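PDB 4EHU: 2-hydroxyisocaproyl-CoA dehydratase activator from Clostridium difficile, which hydrolyses ATP to drive transfer of one electron from the [4Fe-4S] cluster of its homodimer to (R)-2-hydroxyisocaproyl-CoA dehydratase, activating it for L-leucine fermentation. Local coordinates for residues 16-21 and 248-253. Numbering follows the deposited sequence.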
loop_
_atom_site.group_PDB
_atom_site.type_symbol
_atom_site.label_atom_id
_atom_site.label_comp_id
_atom_site.label_asym_id
_atom_site.label_seq_id
_atom_site.Cartn_x
_atom_site.Cartn_y
_atom_site.Cartn_z
ATOM N N VAL A 16 -3.681 4.358 30.836
ATOM C CA VAL A 16 -3.792 5.522 31.714
ATOM C C VAL A 16 -4.474 5.081 32.997
ATOM O O VAL A 16 -5.446 4.328 32.933
ATOM C CB VAL A 16 -4.659 6.628 31.075
ATOM C CG1 VAL A 16 -5.010 7.686 32.099
ATOM C CG2 VAL A 16 -3.925 7.261 29.856
ATOM N N ILE A 17 -3.949 5.518 34.144
ATOM C CA ILE A 17 -4.686 5.430 35.400
ATOM C C ILE A 17 -5.145 6.836 35.757
ATOM O O ILE A 17 -4.341 7.777 35.805
ATOM C CB ILE A 17 -3.835 4.852 36.561
ATOM C CG1 ILE A 17 -3.457 3.398 36.269
ATOM C CG2 ILE A 17 -4.615 4.942 37.881
ATOM C CD1 ILE A 17 -2.647 2.730 37.361
ATOM N N LEU A 18 -6.443 6.970 35.991
ATOM C CA LEU A 18 -7.074 8.258 36.259
ATOM C C LEU A 18 -7.633 8.255 37.677
ATOM O O LEU A 18 -8.275 7.291 38.100
ATOM C CB LEU A 18 -8.206 8.480 35.256
ATOM C CG LEU A 18 -8.965 9.803 35.251
ATOM C CD1 LEU A 18 -8.091 10.938 34.715
ATOM C CD2 LEU A 18 -10.206 9.652 34.387
ATOM N N LYS A 19 -7.384 9.333 38.410
ATOM C CA LYS A 19 -7.834 9.445 39.795
ATOM C C LYS A 19 -9.055 10.352 39.860
ATOM O O LYS A 19 -9.010 11.494 39.397
ATOM C CB LYS A 19 -6.716 10.022 40.665
ATOM C CG LYS A 19 -6.985 9.954 42.183
ATOM C CD LYS A 19 -5.854 10.603 42.957
ATOM C CE LYS A 19 -6.142 10.604 44.449
ATOM N NZ LYS A 19 -5.008 11.178 45.230
ATOM N N ASN A 20 -10.139 9.826 40.421
ATOM C CA ASN A 20 -11.392 10.560 40.586
ATOM C C ASN A 20 -11.838 11.239 39.305
ATOM O O ASN A 20 -12.396 12.334 39.336
ATOM C CB ASN A 20 -11.271 11.592 41.707
ATOM C CG ASN A 20 -10.984 10.954 43.042
ATOM O OD1 ASN A 20 -10.145 11.431 43.812
ATOM N ND2 ASN A 20 -11.665 9.855 43.319
ATOM N N GLY A 21 -11.602 10.570 38.180
ATOM C CA GLY A 21 -12.048 11.060 36.889
ATOM C C GLY A 21 -11.469 12.403 36.487
ATOM O O GLY A 21 -11.991 13.062 35.591
ATOM N N ALA A 248 -10.923 5.953 27.446
ATOM C CA ALA A 248 -11.315 4.697 28.098
ATOM C C ALA A 248 -11.356 4.855 29.631
ATOM O O ALA A 248 -12.289 4.384 30.297
ATOM C CB ALA A 248 -10.363 3.557 27.696
ATOM N N ALA A 249 -10.358 5.529 30.198
ATOM C CA ALA A 249 -10.300 5.705 31.656
ATOM C C ALA A 249 -11.483 6.551 32.137
ATOM O O ALA A 249 -11.998 6.352 33.225
ATOM C CB ALA A 249 -8.963 6.342 32.074
ATOM N N LEU A 250 -11.924 7.485 31.304
ATOM C CA LEU A 250 -13.044 8.350 31.643
ATOM C C LEU A 250 -14.362 7.583 31.551
ATOM O O LEU A 250 -15.251 7.764 32.392
ATOM C CB LEU A 250 -13.072 9.568 30.716
ATOM C CG LEU A 250 -12.026 10.623 31.054
ATOM C CD1 LEU A 250 -11.766 11.526 29.830
ATOM C CD2 LEU A 250 -12.488 11.441 32.247
ATOM N N TYR A 251 -14.504 6.724 30.545
ATOM C CA TYR A 251 -15.684 5.867 30.487
ATOM C C TYR A 251 -15.661 4.911 31.665
ATOM O O TYR A 251 -16.706 4.527 32.163
ATOM C CB TYR A 251 -15.773 5.073 29.189
ATOM C CG TYR A 251 -16.289 5.904 28.054
ATOM C CD1 TYR A 251 -17.541 6.498 28.121
ATOM C CD2 TYR A 251 -15.519 6.117 26.918
ATOM C CE1 TYR A 251 -18.006 7.283 27.109
ATOM C CE2 TYR A 251 -15.986 6.871 25.894
ATOM C CZ TYR A 251 -17.226 7.466 25.987
ATOM O OH TYR A 251 -17.687 8.243 24.946
ATOM N N ALA A 252 -14.470 4.530 32.106
ATOM C CA ALA A 252 -14.353 3.633 33.260
ATOM C C ALA A 252 -14.829 4.351 34.518
ATOM O O ALA A 252 -15.486 3.755 35.377
ATOM C CB ALA A 252 -12.909 3.166 33.413
ATOM N N PHE A 253 -14.471 5.624 34.633
ATOM C CA PHE A 253 -14.947 6.470 35.708
ATOM C C PHE A 253 -16.468 6.580 35.654
ATOM O O PHE A 253 -17.120 6.484 36.696
ATOM C CB PHE A 253 -14.289 7.853 35.625
ATOM C CG PHE A 253 -14.847 8.860 36.603
ATOM C CD1 PHE A 253 -14.485 8.829 37.947
ATOM C CD2 PHE A 253 -15.714 9.850 36.170
ATOM C CE1 PHE A 253 -14.980 9.757 38.834
ATOM C CE2 PHE A 253 -16.218 10.785 37.057
ATOM C CZ PHE A 253 -15.845 10.741 38.391
#
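With CG anti to the backbone N (chi1 173°), the ring of Phe253 swings off its helix and lies against the turn at Gly21; Leu18, likewise with CG anti to N (chi1 -176°), reaches out from its strand to Leu250. The glycine forms a CH-pi contact: its CA sits 3.6 Å from the centroid of the Phe253 ring, over one face and displaced toward the rim. Gly21 N comes to 3.4 Å from Phe253 CD1, and the carbonyl carbon of Asn20 nears CE1 obliquely. Gly21, with no side chain, lays its CA on the ring from a left-handed backbone conformation (phi 61°), common for glycine in tight turns. Earlier along the strand the packing is aliphatic. Leu18 CD2 crosses the end of Leu250 obliquely, 3.6 Å from its CD2, and that same methyl of Leu250 also lies 3.7 Å from Gly21 O. Ala249 points its short side chain at the strand, its CB 3.9 Å from Leu18 CB and more loosely beside Val16 CG1, consistent with the 8.4 Å approach of the axes of strand 16-19 and helix 248-253. Met1 also touches Phe253, and Phe89 of helix 79-90 packs on Leu250. Thr3, on strand 2-8, ties in both elements, by a backbone bond to Leu18 and through OG1 to Ala249 O. Helix 243-261 thus packs on one face of the mixed five-stranded sheet, over strands 13-19 and 2-8, an alpha/beta layer of the actin-like ATPase fold.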